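Local coordinates for HP0958 (Helicobacter pylori, PDB 3NA7), which probably acts in flagellar biogenesis as an export chaperone and post-transcriptional regulator, combining a kinked coiled-coil hairpin with a C4 zinc ribbon, at residues Lys8-Ile13 with Glu171-Lys176; Lys18-Leu23 with Ile161-Lys166; Ile193-Lys198 with Ile231-Gly236; Ile206-Lys211 with Cys225-Arg230. One frame throughout, in Å; residues are numbered along the deposited sequence.

The four contacts cluster at one end of the elongated chain, where the coiled-coil hairpin meets the zinc ribbon. Contacts 1 and 2 share helix 4-22, their centres about 15 Å apart, and touch where Ile13 CG2 lies 3.9 Å from Lys166 CE. Contact 1 also borders contact 3, whose centre is about 17 Å away: Ile11 CD1 comes within 3.6 Å of Tyr233 CZ, joining hairpin to ribbon. Contact 4, nested within the chain loop closed by contact 3 and centred about 11 Å from it, supplies two of the four zinc-binding cysteines; Leu232 of contact 3 has its side chain about 6 Å from the metal. Contacts 2 and 4 lie farthest apart, centres about 29 Å.

Contact 1: Lys8-Ile13 with Glu171-Lys176; sequences KQLIEI and EKTEPK
Gln9 and Ile13, one helical turn apart on helix 4-22, meet Lys172 and Thr173 in a small, mostly buried contact of mixed polar and apolar character. It sits at the turn where the chain leaves the long helix 91-171 of the coiled-coil hairpin and starts helix 175-188, for which Glu174 occupies the N-cap position. The backbones come nearest at Gln9 and Thr173, 6.8 Å between CA atoms, and their side chains reach toward each other tip to tip. Beyond CG the Gln9 chain is extended (chi2 173°), which carries CD out toward the 171-176 segment. Its amide NE2 then lies 2.8 Å from Lys172 O, but the N-H...O angle of only 128° makes this bent hydrogen bond a weak one. The same nitrogen passes 3.6 Å from Thr173 CA. Thr173 OG1 stands anti to its own carbonyl carbon (chi1 -48°), and its hydrogen bond goes back to Leu169 O in the last turns of helix 91-171. Ile13 CD1 rests against this hydroxyl, 3.5 Å from OG1; the Ile13 side chain also touches Tyr181 of helix 175-188. Leu10 CD2 approaches Thr173 CG2 more loosely, at 4.4 Å. Ile13 thus meets a hydroxyl that is already hydrogen-bonded to Leu169 O, and the one hydrogen bond between the segments is the weak one from Gln9 NE2 to Lys172 O.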
loop_
_atom_site.group_PDB
_atom_site.type_symbol
_atom_site.label_atom_id
_atom_site.label_comp_id
_atom_site.label_asym_id
_atom_site.label_seq_id
_atom_site.Cartn_x
_atom_site.Cartn_y
_atom_site.Cartn_z
ATOM N N LYS A 8 24.850 31.292 -11.582
ATOM C CA LYS A 8 25.366 30.183 -12.387
ATOM C C LYS A 8 25.805 29.028 -11.498
ATOM O O LYS A 8 25.472 27.879 -11.765
ATOM C CB LYS A 8 26.524 30.641 -13.293
ATOM C CG LYS A 8 27.101 29.543 -14.189
ATOM C CD LYS A 8 27.864 30.090 -15.410
ATOM C CE LYS A 8 28.065 28.969 -16.464
ATOM N NZ LYS A 8 28.788 29.399 -17.717
ATOM N N GLN A 9 26.543 29.344 -10.439
ATOM C CA GLN A 9 27.066 28.327 -9.525
ATOM C C GLN A 9 25.984 27.512 -8.845
ATOM O O GLN A 9 26.127 26.314 -8.716
ATOM C CB GLN A 9 27.990 28.950 -8.485
ATOM C CG GLN A 9 29.445 28.935 -8.908
ATOM C CD GLN A 9 30.327 29.714 -7.950
ATOM O OE1 GLN A 9 30.085 30.893 -7.684
ATOM N NE2 GLN A 9 31.367 29.063 -7.443
ATOM N N LEU A 10 24.912 28.178 -8.429
ATOM C CA LEU A 10 23.755 27.548 -7.794
ATOM C C LEU A 10 22.912 26.754 -8.775
ATOM O O LEU A 10 22.316 25.735 -8.394
ATOM C CB LEU A 10 22.861 28.598 -7.123
ATOM C CG LEU A 10 23.468 29.370 -5.951
ATOM C CD1 LEU A 10 22.387 30.081 -5.136
ATOM C CD2 LEU A 10 24.250 28.435 -5.066
ATOM N N ILE A 11 22.834 27.221 -10.024
ATOM C CA ILE A 11 22.139 26.455 -11.066
ATOM C C ILE A 11 22.851 25.127 -11.293
ATOM O O ILE A 11 22.198 24.092 -11.279
ATOM C CB ILE A 11 21.905 27.252 -12.389
ATOM C CG1 ILE A 11 20.861 28.351 -12.164
ATOM C CG2 ILE A 11 21.413 26.303 -13.531
ATOM C CD1 ILE A 11 20.937 29.532 -13.142
ATOM N N GLU A 12 24.174 25.135 -11.461
ATOM C CA GLU A 12 24.907 23.861 -11.568
ATOM C C GLU A 12 24.650 22.959 -10.361
ATOM O O GLU A 12 24.378 21.783 -10.535
ATOM C CB GLU A 12 26.420 24.040 -11.722
ATOM C CG GLU A 12 26.874 25.044 -12.773
ATOM C CD GLU A 12 28.311 24.810 -13.221
ATOM O OE1 GLU A 12 28.526 23.948 -14.108
ATOM O OE2 GLU A 12 29.217 25.496 -12.700
ATOM N N ILE A 13 24.735 23.497 -9.142
ATOM C CA ILE A 13 24.550 22.654 -7.965
ATOM C C ILE A 13 23.128 22.084 -7.898
ATOM O O ILE A 13 22.956 20.911 -7.601
ATOM C CB ILE A 13 24.910 23.376 -6.638
ATOM C CG1 ILE A 13 26.400 23.732 -6.610
ATOM C CG2 ILE A 13 24.561 22.489 -5.412
ATOM C CD1 ILE A 13 26.708 24.964 -5.783
ATOM N N GLU A 171 32.459 23.478 -2.776
ATOM C CA GLU A 171 33.734 23.885 -2.254
ATOM C C GLU A 171 34.220 25.150 -2.939
ATOM O O GLU A 171 34.931 25.940 -2.315
ATOM C CB GLU A 171 34.741 22.729 -2.418
ATOM C CG GLU A 171 36.020 22.861 -1.602
ATOM C CD GLU A 171 37.153 23.496 -2.384
ATOM O OE1 GLU A 171 37.596 22.866 -3.365
ATOM O OE2 GLU A 171 37.618 24.607 -2.013
ATOM N N LYS A 172 33.821 25.347 -4.199
ATOM C CA LYS A 172 34.176 26.539 -4.967
ATOM C C LYS A 172 33.147 27.660 -4.828
ATOM O O LYS A 172 33.294 28.693 -5.467
ATOM C CB LYS A 172 34.307 26.231 -6.472
ATOM C CG LYS A 172 35.268 25.135 -6.897
ATOM C CD LYS A 172 35.212 25.023 -8.420
ATOM C CE LYS A 172 35.392 23.586 -8.933
ATOM N NZ LYS A 172 36.793 23.067 -8.798
ATOM N N THR A 173 32.099 27.460 -4.032
ATOM C CA THR A 173 31.000 28.446 -3.935
ATOM C C THR A 173 31.099 29.283 -2.652
ATOM O O THR A 173 31.323 28.746 -1.575
ATOM C CB THR A 173 29.599 27.768 -3.975
ATOM O OG1 THR A 173 29.539 26.836 -5.057
ATOM C CG2 THR A 173 28.526 28.779 -4.165
ATOM N N GLU A 174 30.936 30.599 -2.780
ATOM C CA GLU A 174 30.919 31.497 -1.630
ATOM C C GLU A 174 29.988 30.903 -0.551
ATOM O O GLU A 174 28.815 30.616 -0.827
ATOM C CB GLU A 174 30.450 32.878 -2.071
ATOM C CG GLU A 174 30.426 33.936 -0.978
ATOM C CD GLU A 174 31.707 34.746 -0.898
ATOM O OE1 GLU A 174 32.196 35.143 -1.975
ATOM O OE2 GLU A 174 32.214 34.993 0.233
ATOM N N PRO A 175 30.511 30.693 0.669
ATOM C CA PRO A 175 29.713 29.987 1.676
ATOM C C PRO A 175 28.375 30.643 1.943
ATOM O O PRO A 175 27.367 29.933 2.066
ATOM C CB PRO A 175 30.613 29.996 2.904
ATOM C CG PRO A 175 32.002 29.958 2.303
ATOM C CD PRO A 175 31.894 30.911 1.129
ATOM N N LYS A 176 28.340 31.972 1.960
ATOM C CA LYS A 176 27.068 32.694 2.109
ATOM C C LYS A 176 26.036 32.398 1.008
ATOM O O LYS A 176 24.847 32.406 1.272
ATOM C CB LYS A 176 27.294 34.207 2.195
ATOM C CG LYS A 176 27.473 34.927 0.851
ATOM C CD LYS A 176 26.945 36.355 0.906
ATOM C CE LYS A 176 26.704 36.943 -0.498
ATOM N NZ LYS A 176 27.895 37.640 -1.059
#

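Contact 2: Lys18-Leu23 with Ile161-Lys166; sequences KEIDSL and IIFKKK
Ile20 and Ile162 form the heart of an antiparallel helix pair, in which the C-terminal end of helix 4-22 runs against helix 91-171, a long arm of the kinked coiled-coil hairpin. The short axes approach to 9.8 Å and their directions differ by 160°. The two isoleucine side chains slide past each other in opposite directions, and Ile20 CG1 presses on Ile162 CG2 at 3.5 Å, closer than usual for two carbons. Ile162 CG2 is anti to its backbone N, while CG1 stands anti to the carbonyl carbon (chi1 -60°); the two branches point apart, CG2 mainly to Ile20 and CD1 to Leu23 and Glu19. Ile162 CD1 meets Leu23 CD1 tip to tip at 3.7 Å. That same methyl is 3.8 Å from Glu19 CB, where the glutamate chain crosses it at about a right angle. Beyond Ile162, Ile20 CD1 reaches the edge of the Phe163 ring and lies 4.0 Å from Phe163 CB. Glu19 and Lys165 carry opposite charges, but Glu19 OE2 and Lys165 NZ stay 4.8 Å apart. Ile162 also packs on Leu16, one turn back on helix 4-22. Lys166 forms a salt bridge with Asp17 of that helix and Gln159 of helix 91-171 donates to Ile20 O, extending the pairing in both directions; helix 24-85 takes up the chain after Leu23.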
loop_
_atom_site.group_PDB
_atom_site.type_symbol
_atom_site.label_atom_id
_atom_site.label_comp_id
_atom_site.label_asym_id
_atom_site.label_seq_id
_atom_site.Cartn_x
_atom_site.Cartn_y
_atom_site.Cartn_z
ATOM N N LYS A 18 18.899 17.695 -8.189
ATOM C CA LYS A 18 17.762 17.122 -8.925
ATOM C C LYS A 18 18.109 15.771 -9.506
ATOM O O LYS A 18 17.260 14.878 -9.517
ATOM C CB LYS A 18 17.292 18.039 -10.060
ATOM C CG LYS A 18 16.673 19.343 -9.624
ATOM C CD LYS A 18 16.285 20.158 -10.853
ATOM C CE LYS A 18 15.848 21.568 -10.485
ATOM N NZ LYS A 18 15.244 22.294 -11.639
ATOM N N GLU A 19 19.345 15.620 -9.990
ATOM C CA GLU A 19 19.824 14.326 -10.488
ATOM C C GLU A 19 19.770 13.267 -9.412
ATOM O O GLU A 19 19.199 12.201 -9.617
ATOM C CB GLU A 19 21.253 14.415 -11.025
ATOM C CG GLU A 19 21.360 15.012 -12.420
ATOM C CD GLU A 19 22.636 14.574 -13.154
ATOM O OE1 GLU A 19 22.691 13.426 -13.687
ATOM O OE2 GLU A 19 23.576 15.392 -13.208
ATOM N N ILE A 20 20.381 13.553 -8.266
ATOM C CA ILE A 20 20.338 12.643 -7.131
ATOM C C ILE A 20 18.903 12.264 -6.772
ATOM O O ILE A 20 18.601 11.088 -6.610
ATOM C CB ILE A 20 21.080 13.200 -5.906
ATOM C CG1 ILE A 20 22.571 13.308 -6.230
ATOM C CG2 ILE A 20 20.807 12.308 -4.667
ATOM C CD1 ILE A 20 23.433 13.992 -5.214
ATOM N N ASP A 21 18.011 13.244 -6.718
ATOM C CA ASP A 21 16.629 12.973 -6.339
ATOM C C ASP A 21 15.788 12.227 -7.360
ATOM O O ASP A 21 14.936 11.442 -6.971
ATOM C CB ASP A 21 15.909 14.261 -5.972
ATOM C CG ASP A 21 15.947 14.534 -4.483
ATOM O OD1 ASP A 21 15.172 13.869 -3.737
ATOM O OD2 ASP A 21 16.742 15.413 -4.072
ATOM N N SER A 22 15.990 12.528 -8.646
ATOM C CA SER A 22 15.121 12.050 -9.729
ATOM C C SER A 22 15.469 10.611 -10.123
ATOM O O SER A 22 14.785 9.979 -10.944
ATOM C CB SER A 22 15.190 12.996 -10.938
ATOM O OG SER A 22 16.379 12.789 -11.678
ATOM N N LEU A 23 16.532 10.114 -9.504
ATOM C CA LEU A 23 16.921 8.727 -9.568
ATOM C C LEU A 23 16.226 7.874 -8.540
ATOM O O LEU A 23 16.357 6.641 -8.544
ATOM C CB LEU A 23 18.438 8.608 -9.391
ATOM C CG LEU A 23 19.246 9.019 -10.632
ATOM C CD1 LEU A 23 20.716 9.178 -10.287
ATOM C CD2 LEU A 23 19.074 8.021 -11.808
ATOM N N ILE A 161 28.629 9.317 -7.008
ATOM C CA ILE A 161 29.387 10.082 -7.993
ATOM C C ILE A 161 28.772 11.475 -8.172
ATOM O O ILE A 161 29.496 12.448 -8.167
ATOM C CB ILE A 161 29.520 9.335 -9.364
ATOM C CG1 ILE A 161 30.477 8.142 -9.246
ATOM C CG2 ILE A 161 30.002 10.292 -10.489
ATOM C CD1 ILE A 161 30.113 6.953 -10.187
ATOM N N ILE A 162 27.455 11.578 -8.325
ATOM C CA ILE A 162 26.819 12.902 -8.413
ATOM C C ILE A 162 27.130 13.737 -7.137
ATOM O O ILE A 162 27.586 14.869 -7.245
ATOM C CB ILE A 162 25.304 12.835 -8.724
ATOM C CG1 ILE A 162 25.051 12.124 -10.087
ATOM C CG2 ILE A 162 24.707 14.230 -8.795
ATOM C CD1 ILE A 162 23.614 11.553 -10.275
ATOM N N PHE A 163 26.963 13.154 -5.951
ATOM C CA PHE A 163 27.262 13.873 -4.720
ATOM C C PHE A 163 28.734 14.336 -4.634
ATOM O O PHE A 163 29.003 15.473 -4.281
ATOM C CB PHE A 163 26.863 13.074 -3.471
ATOM C CG PHE A 163 26.888 13.898 -2.222
ATOM C CD1 PHE A 163 25.810 14.729 -1.897
ATOM C CD2 PHE A 163 28.003 13.882 -1.391
ATOM C CE1 PHE A 163 25.848 15.517 -0.752
ATOM C CE2 PHE A 163 28.053 14.666 -0.232
ATOM C CZ PHE A 163 26.979 15.481 0.082
ATOM N N LYS A 164 29.667 13.454 -4.970
ATOM C CA LYS A 164 31.087 13.813 -5.054
ATOM C C LYS A 164 31.315 15.055 -5.944
ATOM O O LYS A 164 32.103 15.931 -5.586
ATOM C CB LYS A 164 31.899 12.601 -5.528
ATOM C CG LYS A 164 33.336 12.865 -5.933
ATOM C CD LYS A 164 34.312 12.792 -4.762
ATOM C CE LYS A 164 35.742 12.975 -5.254
ATOM N NZ LYS A 164 36.490 13.880 -4.337
ATOM N N LYS A 165 30.601 15.135 -7.071
ATOM C CA LYS A 165 30.636 16.309 -7.968
ATOM C C LYS A 165 30.080 17.541 -7.280
ATOM O O LYS A 165 30.604 18.639 -7.452
ATOM C CB LYS A 165 29.819 16.075 -9.256
ATOM C CG LYS A 165 30.563 15.362 -10.406
ATOM C CD LYS A 165 29.624 15.049 -11.607
ATOM C CE LYS A 165 29.337 16.277 -12.500
ATOM N NZ LYS A 165 28.351 15.976 -13.600
ATOM N N LYS A 166 28.998 17.352 -6.523
ATOM C CA LYS A 166 28.397 18.426 -5.752
ATOM C C LYS A 166 29.406 18.990 -4.738
ATOM O O LYS A 166 29.539 20.214 -4.618
ATOM C CB LYS A 166 27.112 17.965 -5.052
ATOM C CG LYS A 166 26.353 19.103 -4.354
ATOM C CD LYS A 166 25.277 18.600 -3.379
ATOM C CE LYS A 166 24.751 19.774 -2.575
ATOM N NZ LYS A 166 23.441 19.524 -1.958
#

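Contact 3: Ile193-Lys198 with Ile231-Gly236; sequences IVTIKK and ILYAEG
Ile193, Val194 and Thr195 pair in register with Ile231, Leu232 and Tyr233 as parallel beta strands. Three backbone hydrogen bonds join them. Val194 N gives a nearly straight bond to Ile231 O (2.9 Å, 176°), with the donor close to the C=O axis; Tyr233 N binds Val194 O at 3.1 Å; and Ile196 N, lying above the carbonyl plane, reaches Tyr233 O at 3.3 Å. CA-H...O contacts supplement this ladder, among them Thr195 CA to Tyr233 O at 3.2 Å. Apolar contacts line both faces. On the face of Ile193 and Thr195, Tyr233 CG stands between its backbone N and carbonyl carbon (chi1 75°), and the side chain reaches the neighbouring strand, crossing Ile193 at about a right angle and Thr195 obliquely: Ile193 CG2 is 3.6 Å from CE2, and Thr195 CG2 is 3.7 Å from CZ. On the face of Val194, Leu232 CD2 is touched by Ile196 CG1 at 3.7 Å and by Val194 CG2 at 3.9 Å. The first face is covered by helix 4-22, with Leu10 and Ser14 on Ile193 and Leu7 on Tyr233. Strand 231-233 is central, its other edge bonded antiparallel to strand 223-224, while Ile196 packs on Tyr213 and Val216 of helix 210-218.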
loop_
_atom_site.group_PDB
_atom_site.type_symbol
_atom_site.label_atom_id
_atom_site.label_comp_id
_atom_site.label_asym_id
_atom_site.label_seq_id
_atom_site.Cartn_x
_atom_site.Cartn_y
_atom_site.Cartn_z
ATOM N N ILE A 193 15.235 26.940 -7.192
ATOM C CA ILE A 193 15.592 27.913 -8.223
ATOM C C ILE A 193 14.666 27.774 -9.415
ATOM O O ILE A 193 14.598 26.717 -10.031
ATOM C CB ILE A 193 17.039 27.720 -8.708
ATOM C CG1 ILE A 193 18.006 27.757 -7.531
ATOM C CG2 ILE A 193 17.412 28.769 -9.775
ATOM C CD1 ILE A 193 19.391 27.252 -7.904
ATOM N N VAL A 194 13.970 28.852 -9.754
ATOM C CA VAL A 194 12.989 28.810 -10.838
ATOM C C VAL A 194 13.169 29.924 -11.870
ATOM O O VAL A 194 13.657 31.005 -11.544
ATOM C CB VAL A 194 11.560 28.793 -10.289
ATOM C CG1 VAL A 194 11.254 27.411 -9.677
ATOM C CG2 VAL A 194 11.346 29.934 -9.265
ATOM N N THR A 195 12.783 29.647 -13.115
ATOM C CA THR A 195 12.792 30.653 -14.174
ATOM C C THR A 195 11.491 31.458 -14.145
ATOM O O THR A 195 10.485 30.979 -13.639
ATOM C CB THR A 195 12.952 30.002 -15.553
ATOM O OG1 THR A 195 11.723 29.366 -15.925
ATOM C CG2 THR A 195 14.072 28.959 -15.538
ATOM N N ILE A 196 11.506 32.680 -14.670
ATOM C CA ILE A 196 10.257 33.430 -14.822
ATOM C C ILE A 196 9.546 32.955 -16.089
ATOM O O ILE A 196 10.156 32.906 -17.156
ATOM C CB ILE A 196 10.475 34.960 -14.927
ATOM C CG1 ILE A 196 11.079 35.518 -13.643
ATOM C CG2 ILE A 196 9.151 35.677 -15.256
ATOM C CD1 ILE A 196 11.371 37.013 -13.686
ATOM N N LYS A 197 8.269 32.594 -15.959
ATOM C CA LYS A 197 7.421 32.263 -17.113
ATOM C C LYS A 197 6.234 33.211 -17.105
ATOM O O LYS A 197 5.717 33.547 -16.035
ATOM C CB LYS A 197 6.948 30.810 -17.059
ATOM C CG LYS A 197 8.076 29.777 -17.144
ATOM C CD LYS A 197 7.667 28.482 -16.453
ATOM C CE LYS A 197 8.875 27.707 -15.956
ATOM N NZ LYS A 197 8.573 26.947 -14.706
ATOM N N LYS A 198 5.804 33.637 -18.291
ATOM C CA LYS A 198 4.881 34.771 -18.421
ATOM C C LYS A 198 5.496 35.982 -17.701
ATOM O O LYS A 198 6.541 36.507 -18.108
ATOM C CB LYS A 198 3.490 34.447 -17.844
ATOM C CG LYS A 198 2.702 33.368 -18.584
ATOM C CD LYS A 198 1.278 33.262 -18.021
ATOM C CE LYS A 198 0.332 32.505 -18.960
ATOM N NZ LYS A 198 0.448 31.030 -18.800
ATOM N N ILE A 231 14.534 31.568 -5.406
ATOM C CA ILE A 231 15.442 32.257 -6.304
ATOM C C ILE A 231 14.866 32.266 -7.732
ATOM O O ILE A 231 14.394 31.236 -8.225
ATOM C CB ILE A 231 16.830 31.593 -6.318
ATOM C CG1 ILE A 231 17.483 31.677 -4.941
ATOM C CG2 ILE A 231 17.735 32.244 -7.377
ATOM C CD1 ILE A 231 18.591 30.656 -4.747
ATOM N N LEU A 232 14.915 33.437 -8.372
ATOM C CA LEU A 232 14.382 33.669 -9.726
ATOM C C LEU A 232 15.450 34.093 -10.729
ATOM O O LEU A 232 16.334 34.888 -10.409
ATOM C CB LEU A 232 13.330 34.777 -9.692
ATOM C CG LEU A 232 11.864 34.446 -9.441
ATOM C CD1 LEU A 232 11.088 35.747 -9.350
ATOM C CD2 LEU A 232 11.326 33.565 -10.545
ATOM N N TYR A 233 15.367 33.571 -11.945
ATOM C CA TYR A 233 16.212 34.071 -13.025
ATOM C C TYR A 233 15.549 34.007 -14.395
ATOM O O TYR A 233 14.735 33.126 -14.655
ATOM C CB TYR A 233 17.570 33.361 -13.050
ATOM C CG TYR A 233 17.571 31.949 -13.586
ATOM C CD1 TYR A 233 18.102 31.656 -14.845
ATOM C CD2 TYR A 233 17.069 30.897 -12.825
ATOM C CE1 TYR A 233 18.120 30.340 -15.333
ATOM C CE2 TYR A 233 17.080 29.590 -13.300
ATOM C CZ TYR A 233 17.600 29.314 -14.548
ATOM O OH TYR A 233 17.596 28.007 -14.992
ATOM N N ALA A 234 15.898 34.963 -15.250
ATOM C CA ALA A 234 15.495 34.931 -16.652
ATOM C C ALA A 234 16.438 34.015 -17.412
ATOM O O ALA A 234 17.654 34.204 -17.364
ATOM C CB ALA A 234 15.542 36.314 -17.237
ATOM N N GLU A 235 15.889 33.017 -18.098
ATOM C CA GLU A 235 16.702 32.139 -18.941
ATOM C C GLU A 235 17.458 32.976 -19.985
ATOM O O GLU A 235 17.035 33.076 -21.140
ATOM C CB GLU A 235 15.826 31.068 -19.613
ATOM C CG GLU A 235 15.635 29.782 -18.794
ATOM C CD GLU A 235 16.717 28.732 -19.059
ATOM O OE1 GLU A 235 16.378 27.651 -19.590
ATOM O OE2 GLU A 235 17.903 28.986 -18.744
ATOM N N GLY A 236 18.563 33.587 -19.545
ATOM C CA GLY A 236 19.357 34.512 -20.363
ATOM C C GLY A 236 19.101 35.997 -20.101
ATOM O O GLY A 236 18.128 36.564 -20.611
#

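Contact 4: Ile206-Lys211 with Cys225-Arg230; sequences IRLNDK and CPYCGR. With ZN (zinc ion), chain B.
Ile206 lays its CG2 methyl over one face of the Tyr227 ring in a CH-pi contact, 3.8 Å from the centroid and 19° off the normal, shifted toward the rim; CG of Pro226 covers the opposite face. Next, Arg207 takes part through its backbone: its carbonyl O receives a short hydrogen bond from Tyr227 OH (2.5 Å), the hydroxyl tilted 18° from the carbonyl plane. Leu208 CD2 then packs on Pro226 CD at 3.8 Å and lies 4.1 Å from Tyr227 CE2. Asn209 N-caps helix 210-218, its OD1 bonded to Ile212 N. The tyrosine held in this way belongs to the zinc knuckle Cys225-Pro226-Tyr227-Cys228-Gly229. There Cys225 SG, anti to its backbone N (chi1 167°) and 2.5 Å from the zinc ion, accepts Tyr227 N at 3.2 Å and Cys228 N at 3.5 Å, which probably eases the charge on the thiolate. Cys228 SG is a second ligand and receives a weak bond from Arg230 NH1. Cys201 and Cys204 complete the four-cysteine site of the ribbon. The knuckle connects strand 223-224 to strand 231-233, and Leu208, just before helix 210-218, fits between it and the sheet by touching Ile196 and Leu232.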
loop_
_atom_site.group_PDB
_atom_site.type_symbol
_atom_site.label_atom_id
_atom_site.label_comp_id
_atom_site.label_asym_id
_atom_site.label_seq_id
_atom_site.Cartn_x
_atom_site.Cartn_y
_atom_site.Cartn_z
ATOM N N ILE A 206 2.431 33.475 -9.096
ATOM C CA ILE A 206 1.758 34.744 -8.848
ATOM C C ILE A 206 2.491 35.834 -9.618
ATOM O O ILE A 206 3.716 35.889 -9.600
ATOM C CB ILE A 206 1.704 35.041 -7.335
ATOM C CG1 ILE A 206 0.980 33.892 -6.609
ATOM C CG2 ILE A 206 1.043 36.392 -7.059
ATOM C CD1 ILE A 206 1.294 33.796 -5.137
ATOM N N ARG A 207 1.742 36.686 -10.309
ATOM C CA ARG A 207 2.335 37.636 -11.256
ATOM C C ARG A 207 3.296 38.590 -10.552
ATOM O O ARG A 207 2.981 39.126 -9.496
ATOM C CB ARG A 207 1.233 38.427 -11.971
ATOM C CG ARG A 207 1.585 38.855 -13.392
ATOM C CD ARG A 207 1.142 37.795 -14.432
ATOM N NE ARG A 207 -0.004 38.190 -15.267
ATOM C CZ ARG A 207 -0.168 39.378 -15.854
ATOM N NH1 ARG A 207 0.738 40.345 -15.717
ATOM N NH2 ARG A 207 -1.248 39.606 -16.596
ATOM N N LEU A 208 4.474 38.789 -11.131
ATOM C CA LEU A 208 5.472 39.694 -10.549
ATOM C C LEU A 208 5.182 41.102 -11.028
ATOM O O LEU A 208 4.831 41.279 -12.190
ATOM C CB LEU A 208 6.877 39.269 -10.978
ATOM C CG LEU A 208 7.284 37.852 -10.532
ATOM C CD1 LEU A 208 8.304 37.195 -11.475
ATOM C CD2 LEU A 208 7.800 37.890 -9.104
ATOM N N ASN A 209 5.312 42.097 -10.148
ATOM C CA ASN A 209 5.058 43.484 -10.545
ATOM C C ASN A 209 6.156 44.021 -11.465
ATOM O O ASN A 209 7.201 43.387 -11.655
ATOM C CB ASN A 209 4.772 44.407 -9.345
ATOM C CG ASN A 209 6.017 44.709 -8.492
ATOM O OD1 ASN A 209 7.156 44.408 -8.870
ATOM N ND2 ASN A 209 5.792 45.320 -7.334
ATOM N N ASP A 210 5.907 45.176 -12.056
ATOM C CA ASP A 210 6.799 45.683 -13.083
ATOM C C ASP A 210 8.208 45.867 -12.545
ATOM O O ASP A 210 9.176 45.463 -13.188
ATOM C CB ASP A 210 6.243 46.979 -13.688
ATOM C CG ASP A 210 5.062 46.727 -14.617
ATOM O OD1 ASP A 210 4.915 45.582 -15.124
ATOM O OD2 ASP A 210 4.291 47.679 -14.849
ATOM N N LYS A 211 8.303 46.447 -11.353
ATOM C CA LYS A 211 9.589 46.729 -10.711
ATOM C C LYS A 211 10.474 45.485 -10.592
ATOM O O LYS A 211 11.665 45.532 -10.890
ATOM C CB LYS A 211 9.352 47.340 -9.330
ATOM C CG LYS A 211 10.466 48.241 -8.832
ATOM C CD LYS A 211 10.280 48.538 -7.352
ATOM C CE LYS A 211 10.964 49.840 -6.954
ATOM N NZ LYS A 211 12.449 49.765 -7.084
ATOM N N CYS A 225 11.773 35.658 -5.253
ATOM C CA CYS A 225 10.380 36.003 -5.400
ATOM C C CYS A 225 9.860 36.607 -4.105
ATOM O O CYS A 225 10.119 36.085 -3.030
ATOM C CB CYS A 225 9.548 34.775 -5.776
ATOM S SG CYS A 225 7.787 35.083 -5.587
ATOM N N PRO A 226 9.095 37.701 -4.211
ATOM C CA PRO A 226 8.612 38.359 -2.997
ATOM C C PRO A 226 7.397 37.672 -2.362
ATOM O O PRO A 226 7.017 38.007 -1.237
ATOM C CB PRO A 226 8.257 39.764 -3.491
ATOM C CG PRO A 226 7.838 39.552 -4.923
ATOM C CD PRO A 226 8.717 38.430 -5.438
ATOM N N TYR A 227 6.786 36.722 -3.070
ATOM C CA TYR A 227 5.639 35.993 -2.515
ATOM C C TYR A 227 6.032 34.716 -1.795
ATOM O O TYR A 227 5.430 34.379 -0.764
ATOM C CB TYR A 227 4.591 35.697 -3.586
ATOM C CG TYR A 227 4.375 36.839 -4.558
ATOM C CD1 TYR A 227 3.935 38.092 -4.113
ATOM C CD2 TYR A 227 4.626 36.677 -5.911
ATOM C CE1 TYR A 227 3.744 39.152 -5.003
ATOM C CE2 TYR A 227 4.431 37.732 -6.812
ATOM C CZ TYR A 227 3.986 38.961 -6.353
ATOM O OH TYR A 227 3.783 40.000 -7.242
ATOM N N CYS A 228 7.047 34.009 -2.294
ATOM C CA CYS A 228 7.380 32.702 -1.699
ATOM C C CYS A 228 8.831 32.496 -1.288
ATOM O O CYS A 228 9.115 31.585 -0.529
ATOM C CB CYS A 228 6.972 31.562 -2.633
ATOM S SG CYS A 228 8.004 31.563 -4.064
ATOM N N GLY A 229 9.747 33.308 -1.795
ATOM C CA GLY A 229 11.124 33.296 -1.291
ATOM C C GLY A 229 12.109 32.582 -2.198
ATOM O O GLY A 229 13.310 32.621 -1.962
ATOM N N ARG A 230 11.599 31.926 -3.239
ATOM C CA ARG A 230 12.444 31.214 -4.191
ATOM C C ARG A 230 13.431 32.143 -4.925
ATOM O O ARG A 230 13.190 33.347 -5.050
ATOM C CB ARG A 230 11.550 30.481 -5.201
ATOM C CG ARG A 230 10.746 29.338 -4.590
ATOM C CD ARG A 230 9.832 28.694 -5.615
ATOM N NE ARG A 230 9.288 27.431 -5.130
ATOM C CZ ARG A 230 8.102 27.306 -4.544
ATOM N NH1 ARG A 230 7.312 28.365 -4.381
ATOM N NH2 ARG A 230 7.685 26.121 -4.139
HETATM ZN ZN ZN B . 7.161 32.719 -6.051
#